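Local coordinates for protoporphyrinogen oxidase (Exiguobacterium sibiricum, PDB 3LOV), which probably oxidises coproporphyrinogen III to coproporphyrin III with molecular oxygen, using FAD, on the coproporphyrin-dependent route to heme b, at residues K81-N86 / Q348-S353; D51-E56 / H352-H357; C343-Q348 / T358-F363; I76-K81 / L229-G234. All blocks are in the same frame, centred on the assembly; numbering follows the deposited sequence.

Overall arrangement
Contact 3 is the buried one. It joins neighbouring strands of the large mixed sheet by backbone hydrogen bonds, apolar packing and the Asp347 carboxylate. Contacts 1, 2 and 4 are partly buried. Each has one direct backbone bond and bridging water; contacts 1 and 2 add aromatic rings, contact 1 an asparagine amide, contact 4 leucine and lysine packing. Contacts 1 and 2 share His352 and Ser353 and hold two parts of the connection that joins the strands of contact 3. Contacts 1 and 4 share Lys81 and meet in the small sheet of strands 82-84 and 228-231. Contacts 1 and 3 both use helix 346-349. Contacts 3 and 4 do not touch.

Contact 1 (K81-N86 / Q348-S353); sequences KLVRNN and QKWNHS
The indole of Trp350 carries the backbone and CB of Asn85 on one face. CB of Asn85 lies 3.9 Å from the centroid of the six-membered ring of Trp350, a CH-pi contact off the ring centre. CG of Lys349 lies over the rim of the same face. The carbonyl O of Val83 sits at the indole edge. Trp350 CB points away from 81-86, but chi1 of -56° puts CG anti to the carbonyl carbon and the ring end returns to it. The imidazole of His352 has CE3 of Trp350 at its edge, and CG2 of Val83 meets ND1 of His352 obliquely at 3.8 Å.

Polar contacts gather on Asn86. Its backbone N gives a nearly straight bond (174°) to O of Lys349, 2.9 Å away and in the carbonyl plane. ND2 of Asn86 is shared by two acceptors: O of Gln348 at 3.2 Å and OD1 of Asn351 at 2.8 Å. Both lie close to the Asn86 amide plane, yet ND2 stands above each acceptor's carbonyl plane. Together they fix the rotation of the amide. A water joins O of Arg84 to N of Asn351.

Three polar ends turn to other partners. Asn85 OD1 takes N of Phe228, while Lys349 NZ forms a salt bridge with Asp60 and Trp350 NE1 a hydrogen bond with it. Asp60 binds FAD, so Lys349 and Trp350 form a second shell of the flavin site, where the end of helix 346-349 meets the chain just past strand 82-84.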
loop_
_atom_site.group_PDB
_atom_site.type_symbol
_atom_site.label_atom_id
_atom_site.label_comp_id
_atom_site.label_asym_id
_atom_site.label_seq_id
_atom_site.Cartn_x
_atom_site.Cartn_y
_atom_site.Cartn_z
ATOM N N LYS A 81 5.278 -2.085 -21.531
ATOM C CA LYS A 81 5.854 -1.046 -20.679
ATOM C C LYS A 81 6.260 -1.526 -19.289
ATOM O O LYS A 81 6.736 -0.765 -18.481
ATOM C CB LYS A 81 4.838 0.087 -20.540
ATOM C CG LYS A 81 4.304 0.620 -21.866
ATOM C CD LYS A 81 5.432 1.110 -22.786
ATOM C CE LYS A 81 4.872 1.677 -24.078
ATOM N NZ LYS A 81 5.960 2.191 -24.921
ATOM N N LEU A 82 6.081 -2.786 -19.013
ATOM C CA LEU A 82 6.350 -3.320 -17.690
ATOM C C LEU A 82 7.854 -3.282 -17.440
ATOM O O LEU A 82 8.645 -3.706 -18.286
ATOM C CB LEU A 82 5.847 -4.761 -17.549
ATOM C CG LEU A 82 4.353 -4.975 -17.310
ATOM C CD1 LEU A 82 3.899 -6.381 -17.583
ATOM C CD2 LEU A 82 3.969 -4.580 -15.889
ATOM N N VAL A 83 8.235 -2.774 -16.280
ATOM C CA VAL A 83 9.602 -2.776 -15.871
ATOM C C VAL A 83 9.641 -3.345 -14.469
ATOM O O VAL A 83 8.647 -3.317 -13.732
ATOM C CB VAL A 83 10.218 -1.386 -15.976
ATOM C CG1 VAL A 83 10.510 -1.047 -17.486
ATOM C CG2 VAL A 83 9.289 -0.297 -15.342
ATOM N N ARG A 84 10.787 -3.920 -14.137
ATOM C CA ARG A 84 11.072 -4.380 -12.797
ATOM C C ARG A 84 12.046 -3.458 -12.084
ATOM O O ARG A 84 12.833 -2.718 -12.708
ATOM C CB ARG A 84 11.698 -5.746 -12.870
ATOM C CG ARG A 84 10.817 -6.780 -13.458
ATOM C CD ARG A 84 11.478 -8.117 -13.229
ATOM N NE ARG A 84 10.868 -9.101 -14.082
ATOM C CZ ARG A 84 9.819 -9.842 -13.760
ATOM N NH1 ARG A 84 9.219 -9.719 -12.568
ATOM N NH2 ARG A 84 9.365 -10.712 -14.649
ATOM N N ASN A 85 11.964 -3.493 -10.763
ATOM C CA ASN A 85 12.848 -2.740 -9.928
ATOM C C ASN A 85 14.243 -3.345 -9.895
ATOM O O ASN A 85 14.395 -4.556 -9.934
ATOM C CB ASN A 85 12.291 -2.613 -8.513
ATOM C CG ASN A 85 12.342 -3.884 -7.745
ATOM O OD1 ASN A 85 11.532 -4.798 -7.950
ATOM N ND2 ASN A 85 13.286 -3.960 -6.829
ATOM N N ASN A 86 15.242 -2.473 -9.822
ATOM C CA ASN A 86 16.629 -2.872 -9.580
ATOM C C ASN A 86 16.825 -3.129 -8.104
ATOM O O ASN A 86 16.295 -2.386 -7.247
ATOM C CB ASN A 86 17.588 -1.734 -9.975
ATOM C CG ASN A 86 17.619 -1.496 -11.462
ATOM O OD1 ASN A 86 17.568 -2.435 -12.238
ATOM N ND2 ASN A 86 17.689 -0.241 -11.867
ATOM N N GLN A 348 18.248 4.992 -8.873
ATOM C CA GLN A 348 18.851 3.664 -8.687
ATOM C C GLN A 348 17.833 2.513 -8.764
ATOM O O GLN A 348 18.166 1.417 -9.194
ATOM C CB GLN A 348 19.565 3.562 -7.331
ATOM C CG GLN A 348 20.632 4.603 -7.070
ATOM C CD GLN A 348 21.791 4.443 -7.992
ATOM O OE1 GLN A 348 21.949 5.231 -8.921
ATOM N NE2 GLN A 348 22.603 3.402 -7.768
ATOM N N LYS A 349 16.612 2.745 -8.308
ATOM C CA LYS A 349 15.627 1.655 -8.202
ATOM C C LYS A 349 14.951 1.465 -9.564
ATOM O O LYS A 349 14.690 0.344 -9.952
ATOM C CB LYS A 349 14.607 1.986 -7.108
ATOM C CG LYS A 349 13.499 0.943 -6.877
ATOM C CD LYS A 349 12.635 1.329 -5.670
ATOM C CE LYS A 349 11.457 0.395 -5.458
ATOM N NZ LYS A 349 10.385 1.067 -4.692
ATOM N N TRP A 350 14.701 2.560 -10.274
ATOM C CA TRP A 350 14.028 2.544 -11.587
ATOM C C TRP A 350 14.871 3.175 -12.708
ATOM O O TRP A 350 15.071 4.389 -12.738
ATOM C CB TRP A 350 12.658 3.262 -11.536
ATOM C CG TRP A 350 11.790 2.701 -10.526
ATOM C CD1 TRP A 350 11.477 3.261 -9.312
ATOM C CD2 TRP A 350 11.114 1.441 -10.573
ATOM N NE1 TRP A 350 10.666 2.410 -8.593
ATOM C CE2 TRP A 350 10.429 1.287 -9.342
ATOM C CE3 TRP A 350 11.028 0.415 -11.522
ATOM C CZ2 TRP A 350 9.645 0.186 -9.062
ATOM C CZ3 TRP A 350 10.228 -0.700 -11.219
ATOM C CH2 TRP A 350 9.571 -0.803 -9.997
ATOM N N ASN A 351 15.320 2.341 -13.647
ATOM C CA ASN A 351 16.073 2.817 -14.798
ATOM C C ASN A 351 15.325 3.889 -15.577
ATOM O O ASN A 351 15.929 4.829 -16.020
ATOM C CB ASN A 351 16.458 1.640 -15.707
ATOM C CG ASN A 351 17.595 0.790 -15.124
ATOM O OD1 ASN A 351 18.252 1.186 -14.167
ATOM N ND2 ASN A 351 17.849 -0.367 -15.729
ATOM N N HIS A 352 14.008 3.782 -15.699
ATOM C CA HIS A 352 13.222 4.695 -16.553
ATOM C C HIS A 352 12.878 6.079 -15.992
ATOM O O HIS A 352 12.484 6.985 -16.737
ATOM C CB HIS A 352 11.891 4.017 -16.916
ATOM C CG HIS A 352 10.887 3.993 -15.789
ATOM N ND1 HIS A 352 10.923 3.062 -14.778
ATOM C CD2 HIS A 352 9.799 4.762 -15.543
ATOM C CE1 HIS A 352 9.904 3.259 -13.953
ATOM N NE2 HIS A 352 9.205 4.286 -14.399
ATOM N N SER A 353 12.992 6.261 -14.684
ATOM C CA SER A 353 12.391 7.428 -14.032
ATOM C C SER A 353 13.130 8.770 -14.183
ATOM O O SER A 353 12.501 9.841 -14.207
ATOM C CB SER A 353 12.206 7.102 -12.539
ATOM O OG SER A 353 13.429 6.637 -11.977
HETATM O O HOH W 1 14.231 -0.544 -13.644
#

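Contact 2 (D51-E56 / H352-H357); sequences DGFTIE and HSAPDH
His352 has CG2 of Thr54 at its imidazole edge. CB of Thr54 approaches CD2 of His352 to 3.9 Å, the two side chains nearly perpendicular. A water links NE2 of His352 to OE2 of Glu56. A second water joins the carbonyl O of His352 to O of Gly52 and OG1 of Thr54.

Ser353 gives the direct bond. Its O accepts N of Thr54 at 2.8 Å, nearly straight at 168° and on a lone pair in the carbonyl plane. CA of Phe53 also approaches this oxygen, at 3.4 Å. CB of Ser353 packs against O of Thr54 at 3.0 Å.

CB of Ala354 comes to the edge of the Phe53 ring, 3.9 Å from CD1 of Phe53. Ala354 then opens a type I turn that His357 closes.

His357 ends the walk with a T-shaped pair. The edge of Phe53 points at the imidazole face, the planes 65° apart, and CZ of Phe53 lies over the centre of the His357 ring. NE2 of His357 bonds to Lys399, and Ile316 of strand 307-318 packs on both rings.

The loop joining helix 346-349 to strand 357-364 of the large mixed sheet thus packs on the connection between antiparallel strands 47-48 and 55-56.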
loop_
_atom_site.group_PDB
_atom_site.type_symbol
_atom_site.label_atom_id
_atom_site.label_comp_id
_atom_site.label_asym_id
_atom_site.label_seq_id
_atom_site.Cartn_x
_atom_site.Cartn_y
_atom_site.Cartn_z
ATOM N N ASP A 51 9.794 17.174 -18.388
ATOM C CA ASP A 51 11.255 17.222 -18.572
ATOM C C ASP A 51 11.948 15.890 -18.659
ATOM O O ASP A 51 13.054 15.752 -18.165
ATOM C CB ASP A 51 11.872 18.057 -17.454
ATOM C CG ASP A 51 11.208 19.414 -17.329
ATOM O OD1 ASP A 51 10.483 19.808 -18.267
ATOM O OD2 ASP A 51 11.394 20.080 -16.301
ATOM N N GLY A 52 11.297 14.904 -19.273
ATOM C CA GLY A 52 11.867 13.561 -19.379
ATOM C C GLY A 52 11.841 12.753 -18.074
ATOM O O GLY A 52 12.223 11.573 -18.063
ATOM N N PHE A 53 11.351 13.346 -16.984
ATOM C CA PHE A 53 11.171 12.590 -15.727
ATOM C C PHE A 53 9.884 11.730 -15.743
ATOM O O PHE A 53 8.887 12.119 -16.336
ATOM C CB PHE A 53 11.116 13.547 -14.523
ATOM C CG PHE A 53 12.369 14.352 -14.302
ATOM C CD1 PHE A 53 13.533 13.746 -13.892
ATOM C CD2 PHE A 53 12.352 15.741 -14.461
ATOM C CE1 PHE A 53 14.693 14.493 -13.695
ATOM C CE2 PHE A 53 13.494 16.507 -14.250
ATOM C CZ PHE A 53 14.668 15.877 -13.859
ATOM N N THR A 54 9.928 10.553 -15.111
ATOM C CA THR A 54 8.721 9.765 -14.775
ATOM C C THR A 54 8.832 9.373 -13.282
ATOM O O THR A 54 9.468 8.378 -12.903
ATOM C CB THR A 54 8.551 8.505 -15.671
ATOM O OG1 THR A 54 8.629 8.877 -17.054
ATOM C CG2 THR A 54 7.223 7.794 -15.431
ATOM N N ILE A 55 8.241 10.188 -12.430
ATOM C CA ILE A 55 8.446 10.077 -10.981
ATOM C C ILE A 55 7.085 9.896 -10.329
ATOM O O ILE A 55 6.200 10.716 -10.539
ATOM C CB ILE A 55 9.149 11.334 -10.454
ATOM C CG1 ILE A 55 10.578 11.426 -11.009
ATOM C CG2 ILE A 55 9.207 11.347 -8.922
ATOM C CD1 ILE A 55 11.235 12.791 -10.783
ATOM N N GLU A 56 6.919 8.825 -9.551
ATOM C CA GLU A 56 5.612 8.521 -8.935
ATOM C C GLU A 56 5.346 9.397 -7.710
ATOM O O GLU A 56 6.234 9.615 -6.904
ATOM C CB GLU A 56 5.492 7.023 -8.574
ATOM C CG GLU A 56 5.647 6.081 -9.786
ATOM C CD GLU A 56 4.543 6.227 -10.803
ATOM O OE1 GLU A 56 3.540 6.905 -10.503
ATOM O OE2 GLU A 56 4.662 5.632 -11.908
ATOM N N HIS A 352 14.008 3.782 -15.699
ATOM C CA HIS A 352 13.222 4.695 -16.553
ATOM C C HIS A 352 12.878 6.079 -15.992
ATOM O O HIS A 352 12.484 6.985 -16.737
ATOM C CB HIS A 352 11.891 4.017 -16.916
ATOM C CG HIS A 352 10.887 3.993 -15.789
ATOM N ND1 HIS A 352 10.923 3.062 -14.778
ATOM C CD2 HIS A 352 9.799 4.762 -15.543
ATOM C CE1 HIS A 352 9.904 3.259 -13.953
ATOM N NE2 HIS A 352 9.205 4.286 -14.399
ATOM N N SER A 353 12.992 6.261 -14.684
ATOM C CA SER A 353 12.391 7.428 -14.032
ATOM C C SER A 353 13.130 8.770 -14.183
ATOM O O SER A 353 12.501 9.841 -14.207
ATOM C CB SER A 353 12.206 7.102 -12.539
ATOM O OG SER A 353 13.429 6.637 -11.977
ATOM N N ALA A 354 14.456 8.725 -14.260
ATOM C CA ALA A 354 15.259 9.944 -14.144
ATOM C C ALA A 354 16.697 9.658 -14.622
ATOM O O ALA A 354 17.667 9.690 -13.847
ATOM C CB ALA A 354 15.229 10.445 -12.714
ATOM N N PRO A 355 16.837 9.378 -15.925
ATOM C CA PRO A 355 18.061 8.829 -16.506
ATOM C C PRO A 355 19.363 9.585 -16.176
ATOM O O PRO A 355 20.391 8.943 -15.888
ATOM C CB PRO A 355 17.775 8.902 -18.013
ATOM C CG PRO A 355 16.757 10.018 -18.153
ATOM C CD PRO A 355 15.883 9.816 -16.960
ATOM N N ASP A 356 19.330 10.919 -16.219
ATOM C CA ASP A 356 20.555 11.709 -16.031
ATOM C C ASP A 356 20.524 12.561 -14.788
ATOM O O ASP A 356 20.977 13.708 -14.797
ATOM C CB ASP A 356 20.764 12.596 -17.243
ATOM C CG ASP A 356 21.025 11.788 -18.479
ATOM O OD1 ASP A 356 22.070 11.099 -18.496
ATOM O OD2 ASP A 356 20.171 11.805 -19.391
ATOM N N HIS A 357 19.983 12.003 -13.712
ATOM C CA HIS A 357 19.850 12.745 -12.472
ATOM C C HIS A 357 19.876 11.840 -11.268
ATOM O O HIS A 357 19.710 10.630 -11.379
ATOM C CB HIS A 357 18.531 13.531 -12.454
ATOM C CG HIS A 357 18.422 14.569 -13.521
ATOM N ND1 HIS A 357 18.184 14.250 -14.840
ATOM C CD2 HIS A 357 18.478 15.920 -13.461
ATOM C CE1 HIS A 357 18.095 15.362 -15.547
ATOM N NE2 HIS A 357 18.276 16.389 -14.735
HETATM O O HOH W 2 11.325 9.248 -17.694
HETATM O O HOH W 3 7.050 4.382 -12.472
#

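Contact 3 (C343-Q348 / T358-F363)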
loop_
_atom_site.group_PDB
_atom_site.type_symbol
_atom_site.label_atom_id
_atom_site.label_comp_id
_atom_site.label_asym_id
_atom_site.label_seq_id
_atom_site.Cartn_x
_atom_site.Cartn_y
_atom_site.Cartn_z
ATOM N N CYS A 343 13.490 6.626 2.609
ATOM C CA CYS A 343 13.917 7.391 1.436
ATOM C C CYS A 343 14.403 6.441 0.358
ATOM O O CYS A 343 15.045 5.432 0.665
ATOM C CB CYS A 343 15.046 8.342 1.751
ATOM S SG CYS A 343 15.488 9.435 0.353
ATOM N N THR A 344 14.091 6.761 -0.896
ATOM C CA THR A 344 14.510 5.925 -2.018
ATOM C C THR A 344 15.316 6.753 -3.003
ATOM O O THR A 344 14.987 7.921 -3.248
ATOM C CB THR A 344 13.307 5.374 -2.774
ATOM O OG1 THR A 344 12.482 4.637 -1.874
ATOM C CG2 THR A 344 13.757 4.493 -3.932
ATOM N N ALA A 345 16.377 6.135 -3.528
ATOM C CA ALA A 345 17.136 6.676 -4.632
ATOM C C ALA A 345 16.425 6.188 -5.877
ATOM O O ALA A 345 16.762 5.141 -6.422
ATOM C CB ALA A 345 18.596 6.182 -4.596
ATOM N N ILE A 346 15.399 6.940 -6.269
ATOM C CA ILE A 346 14.533 6.609 -7.390
ATOM C C ILE A 346 15.324 6.235 -8.645
ATOM O O ILE A 346 14.996 5.270 -9.349
ATOM C CB ILE A 346 13.657 7.834 -7.770
ATOM C CG1 ILE A 346 12.517 8.080 -6.772
ATOM C CG2 ILE A 346 13.087 7.668 -9.180
ATOM C CD1 ILE A 346 11.926 6.864 -6.122
ATOM N N ASP A 347 16.359 7.021 -8.947
ATOM C CA ASP A 347 17.142 6.763 -10.167
ATOM C C ASP A 347 17.958 5.466 -10.080
ATOM O O ASP A 347 18.338 4.911 -11.093
ATOM C CB ASP A 347 18.062 7.946 -10.475
ATOM C CG ASP A 347 19.065 8.191 -9.363
ATOM O OD1 ASP A 347 18.656 8.681 -8.288
ATOM O OD2 ASP A 347 20.247 7.870 -9.567
ATOM N N GLN A 348 18.248 4.992 -8.873
ATOM C CA GLN A 348 18.851 3.664 -8.687
ATOM C C GLN A 348 17.833 2.513 -8.764
ATOM O O GLN A 348 18.166 1.417 -9.194
ATOM C CB GLN A 348 19.565 3.562 -7.331
ATOM C CG GLN A 348 20.632 4.603 -7.070
ATOM C CD GLN A 348 21.791 4.443 -7.992
ATOM O OE1 GLN A 348 21.949 5.231 -8.921
ATOM N NE2 GLN A 348 22.603 3.402 -7.768
ATOM N N THR A 358 20.080 12.469 -10.111
ATOM C CA THR A 358 19.995 11.820 -8.838
ATOM C C THR A 358 18.674 12.299 -8.274
ATOM O O THR A 358 18.456 13.511 -8.106
ATOM C CB THR A 358 21.165 12.225 -7.944
ATOM O OG1 THR A 358 22.376 11.734 -8.533
ATOM C CG2 THR A 358 21.038 11.645 -6.540
ATOM N N VAL A 359 17.780 11.349 -7.995
ATOM C CA VAL A 359 16.470 11.692 -7.455
ATOM C C VAL A 359 16.199 10.912 -6.190
ATOM O O VAL A 359 16.256 9.670 -6.198
ATOM C CB VAL A 359 15.387 11.415 -8.475
ATOM C CG1 VAL A 359 14.014 11.842 -7.929
ATOM C CG2 VAL A 359 15.735 12.133 -9.814
ATOM N N LEU A 360 15.901 11.653 -5.118
ATOM C CA LEU A 360 15.584 11.068 -3.820
ATOM C C LEU A 360 14.078 11.263 -3.541
ATOM O O LEU A 360 13.529 12.338 -3.756
ATOM C CB LEU A 360 16.463 11.664 -2.697
ATOM C CG LEU A 360 18.010 11.510 -2.759
ATOM C CD1 LEU A 360 18.704 12.176 -1.550
ATOM C CD2 LEU A 360 18.444 10.043 -2.833
ATOM N N ARG A 361 13.400 10.209 -3.103
ATOM C CA ARG A 361 11.977 10.315 -2.678
ATOM C C ARG A 361 11.880 9.907 -1.207
ATOM O O ARG A 361 12.112 8.752 -0.879
ATOM C CB ARG A 361 11.001 9.469 -3.532
ATOM C CG ARG A 361 9.500 9.782 -3.192
ATOM C CD ARG A 361 8.445 9.284 -4.181
ATOM N NE ARG A 361 8.155 7.870 -4.030
ATOM C CZ ARG A 361 6.961 7.292 -4.246
ATOM N NH1 ARG A 361 5.897 7.989 -4.648
ATOM N NH2 ARG A 361 6.830 5.997 -4.047
ATOM N N ALA A 362 11.619 10.878 -0.337
ATOM C CA ALA A 362 11.431 10.629 1.090
ATOM C C ALA A 362 9.933 10.507 1.412
ATOM O O ALA A 362 9.096 11.136 0.787
ATOM C CB ALA A 362 12.104 11.713 1.941
ATOM N N PHE A 363 9.614 9.638 2.367
ATOM C CA PHE A 363 8.264 9.499 2.900
ATOM C C PHE A 363 8.222 10.076 4.314
ATOM O O PHE A 363 9.201 9.951 5.083
ATOM C CB PHE A 363 7.867 8.029 2.960
ATOM C CG PHE A 363 7.699 7.390 1.609
ATOM C CD1 PHE A 363 8.796 7.050 0.844
ATOM C CD2 PHE A 363 6.438 7.093 1.123
ATOM C CE1 PHE A 363 8.638 6.438 -0.399
ATOM C CE2 PHE A 363 6.274 6.476 -0.140
ATOM C CZ PHE A 363 7.357 6.151 -0.877
HETATM O O HOH W 4 9.961 5.244 -3.673
HETATM O O HOH W 5 22.234 9.251 -8.388
#
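Backbone hydrogen bonds set the register. Thr344 and Arg361 form an antiparallel hydrogen-bonded pair, with N of Thr344 to O of Arg361 and N of Arg361 to O of Thr344 both at 2.8 Å. Cys343 with Ala362 and Ala345 with Leu360 are the non-hydrogen-bonded pairs beside it. Past Ala345, the N-cap of helix 346-349, the regular pairing stops; N of Ile346 makes a weak bond to O of Val359.

A side chain then replaces the backbone. Chi1 of 61° places CG of Asp347 between its own N and carbonyl carbon. From there OD1 of Asp347 accepts N of Val359 at 2.8 Å, almost straight (171°), from above the carboxylate plane. A water connects OD2 of Asp347 to OG1 of Thr358.

Apolar packing lies on both faces. SG of Cys343, anti to its N, rests 3.9 Å from CB of Leu360, and CD2 of Leu360 covers Ala345; Leu388 of helix 377-392 packs on Cys343 and Leu360. On the other face CD1 of Ile346 touches CB of Arg361 at 3.8 Å.

The Arg361 chain bends at chi3, and its guanidinium has CE2 of Phe363 over one face. Its NE reaches Thr344 OG1 through a water, and its NH1 bonds to Gly58 O.

The chemistry implies a strand pairing prolonged by one carboxylate, which would hold the first helical turn against strand 357-364.

Contact 4 (I76-K81 / L229-G234); sequences IGLGEK and LSLETG
The Lys81 chain runs across Thr233, nearly perpendicular to it. It bends at chi2 (-57°) and then runs straight, so CG, CD and CE pass over OG1 and CG2 of the threonine. CG of Lys81 is 3.9 Å from OG1 of Thr233. OG1 of Thr233 has its polar partner in Ser237. At the lysine tip, a water accepts from NZ of Lys81 and donates to OE1 of Glu232 in the conformer described here; a second is modelled. NZ of Lys81 and OE1 of Glu232 themselves are 4.9 Å apart.

Leu78 and Leu231 meet tip to tip, CD1 of Leu78 to CD1 of Leu231 at 4.3 Å. CD2 of Leu231 lies 3.8 Å from O of Leu78.

One direct backbone bond joins the segments: N of Glu232 to O of Lys81, at 2.7 Å and in the carbonyl plane. CA of Leu231 makes a CA-H...O contact with the same oxygen.

Gly77 is the C-prime residue of the Schellman motif ending helix 68-75. The chain then turns through 79-81 into strand 82-84, which pairs with strand 228-231. Leu231 touches both Ile73 of helix 68-75 and Ser237 of helix 235-245, and opens the type I turn 231-234 into the latter helix.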
loop_
_atom_site.group_PDB
_atom_site.type_symbol
_atom_site.label_atom_id
_atom_site.label_comp_id
_atom_site.label_asym_id
_atom_site.label_seq_id
_atom_site.Cartn_x
_atom_site.Cartn_y
_atom_site.Cartn_z
ATOM N N ILE A 76 -5.177 -4.697 -21.401
ATOM C CA ILE A 76 -5.418 -3.344 -21.925
ATOM C C ILE A 76 -4.246 -2.805 -22.788
ATOM O O ILE A 76 -4.221 -1.654 -23.201
ATOM C CB ILE A 76 -5.886 -2.358 -20.768
ATOM C CG1 ILE A 76 -4.722 -1.852 -19.914
ATOM C CG2 ILE A 76 -6.966 -3.033 -19.895
ATOM C CD1 ILE A 76 -5.103 -0.796 -18.811
ATOM N N GLY A 77 -3.272 -3.662 -23.064
ATOM C CA GLY A 77 -2.220 -3.327 -24.017
ATOM C C GLY A 77 -1.026 -2.591 -23.472
ATOM O O GLY A 77 -0.324 -1.911 -24.219
ATOM N N LEU A 78 -0.761 -2.724 -22.174
ATOM C CA LEU A 78 0.367 -2.013 -21.596
ATOM C C LEU A 78 1.505 -2.927 -21.179
ATOM O O LEU A 78 2.477 -2.453 -20.592
ATOM C CB LEU A 78 -0.084 -1.141 -20.406
ATOM C CG LEU A 78 -0.914 0.097 -20.747
ATOM C CD1 LEU A 78 -1.444 0.752 -19.436
ATOM C CD2 LEU A 78 -0.096 1.076 -21.570
ATOM N N GLY A 79 1.400 -4.216 -21.491
ATOM C CA GLY A 79 2.427 -5.216 -21.130
ATOM C C GLY A 79 3.833 -4.818 -21.542
ATOM O O GLY A 79 4.786 -5.017 -20.803
ATOM N N GLU A 80 3.961 -4.233 -22.726
ATOM C CA GLU A 80 5.282 -3.854 -23.252
ATOM C C GLU A 80 6.001 -2.779 -22.424
ATOM O O GLU A 80 7.191 -2.607 -22.581
ATOM C CB GLU A 80 5.181 -3.398 -24.708
ATOM C CG GLU A 80 4.375 -2.130 -24.893
ATOM C CD GLU A 80 4.100 -1.837 -26.354
ATOM O OE1 GLU A 80 4.537 -2.641 -27.204
ATOM O OE2 GLU A 80 3.462 -0.811 -26.654
ATOM N N LYS A 81 5.278 -2.085 -21.531
ATOM C CA LYS A 81 5.854 -1.046 -20.679
ATOM C C LYS A 81 6.260 -1.526 -19.289
ATOM O O LYS A 81 6.736 -0.765 -18.481
ATOM C CB LYS A 81 4.838 0.087 -20.540
ATOM C CG LYS A 81 4.304 0.620 -21.866
ATOM C CD LYS A 81 5.432 1.110 -22.786
ATOM C CE LYS A 81 4.872 1.677 -24.078
ATOM N NZ LYS A 81 5.960 2.191 -24.921
ATOM N N LEU A 229 6.874 -4.522 -9.924
ATOM C CA LEU A 229 6.611 -4.061 -11.299
ATOM C C LEU A 229 6.061 -2.654 -11.299
ATOM O O LEU A 229 5.173 -2.351 -10.483
ATOM C CB LEU A 229 5.562 -4.964 -11.984
ATOM C CG LEU A 229 6.042 -6.373 -12.351
ATOM C CD1 LEU A 229 4.859 -7.236 -12.786
ATOM C CD2 LEU A 229 7.164 -6.267 -13.442
ATOM N N SER A 230 6.570 -1.815 -12.209
ATOM C CA SER A 230 5.920 -0.587 -12.571
ATOM C C SER A 230 5.804 -0.500 -14.086
ATOM O O SER A 230 6.011 -1.473 -14.774
ATOM C CB SER A 230 6.668 0.610 -12.042
ATOM O OG SER A 230 5.823 1.766 -12.107
ATOM N N LEU A 231 5.449 0.666 -14.596
ATOM C CA LEU A 231 5.397 0.892 -16.026
ATOM C C LEU A 231 6.336 2.027 -16.421
ATOM O O LEU A 231 6.423 3.069 -15.750
ATOM C CB LEU A 231 3.966 1.221 -16.482
ATOM C CG LEU A 231 2.888 0.166 -16.200
ATOM C CD1 LEU A 231 1.518 0.816 -16.365
ATOM C CD2 LEU A 231 2.966 -1.087 -17.125
ATOM N N GLU A 232 6.953 1.825 -17.587
ATOM C CA GLU A 232 7.903 2.751 -18.171
ATOM C C GLU A 232 7.250 4.096 -18.375
ATOM O O GLU A 232 7.879 5.140 -18.244
ATOM C CB GLU A 232 8.375 2.194 -19.539
ATOM C CG GLU A 232 9.605 2.889 -20.140
ATOM C CD GLU A 232 9.329 4.298 -20.625
ATOM O OE1 GLU A 232 8.266 4.549 -21.234
ATOM O OE2 GLU A 232 10.186 5.168 -20.393
ATOM N N THR A 233 5.973 4.070 -18.707
ATOM C CA THR A 233 5.225 5.266 -18.999
ATOM C C THR A 233 4.560 5.785 -17.722
ATOM O O THR A 233 3.784 6.706 -17.780
ATOM C CB THR A 233 4.133 4.960 -20.049
ATOM O OG1 THR A 233 3.472 3.748 -19.678
ATOM C CG2 THR A 233 4.761 4.761 -21.434
ATOM N N GLY A 234 4.837 5.160 -16.586
ATOM C CA GLY A 234 4.362 5.664 -15.284
ATOM C C GLY A 234 3.036 5.036 -14.922
ATOM O O GLY A 234 2.282 4.622 -15.812
HETATM O O HOH W 6 7.950 3.246 -23.446
#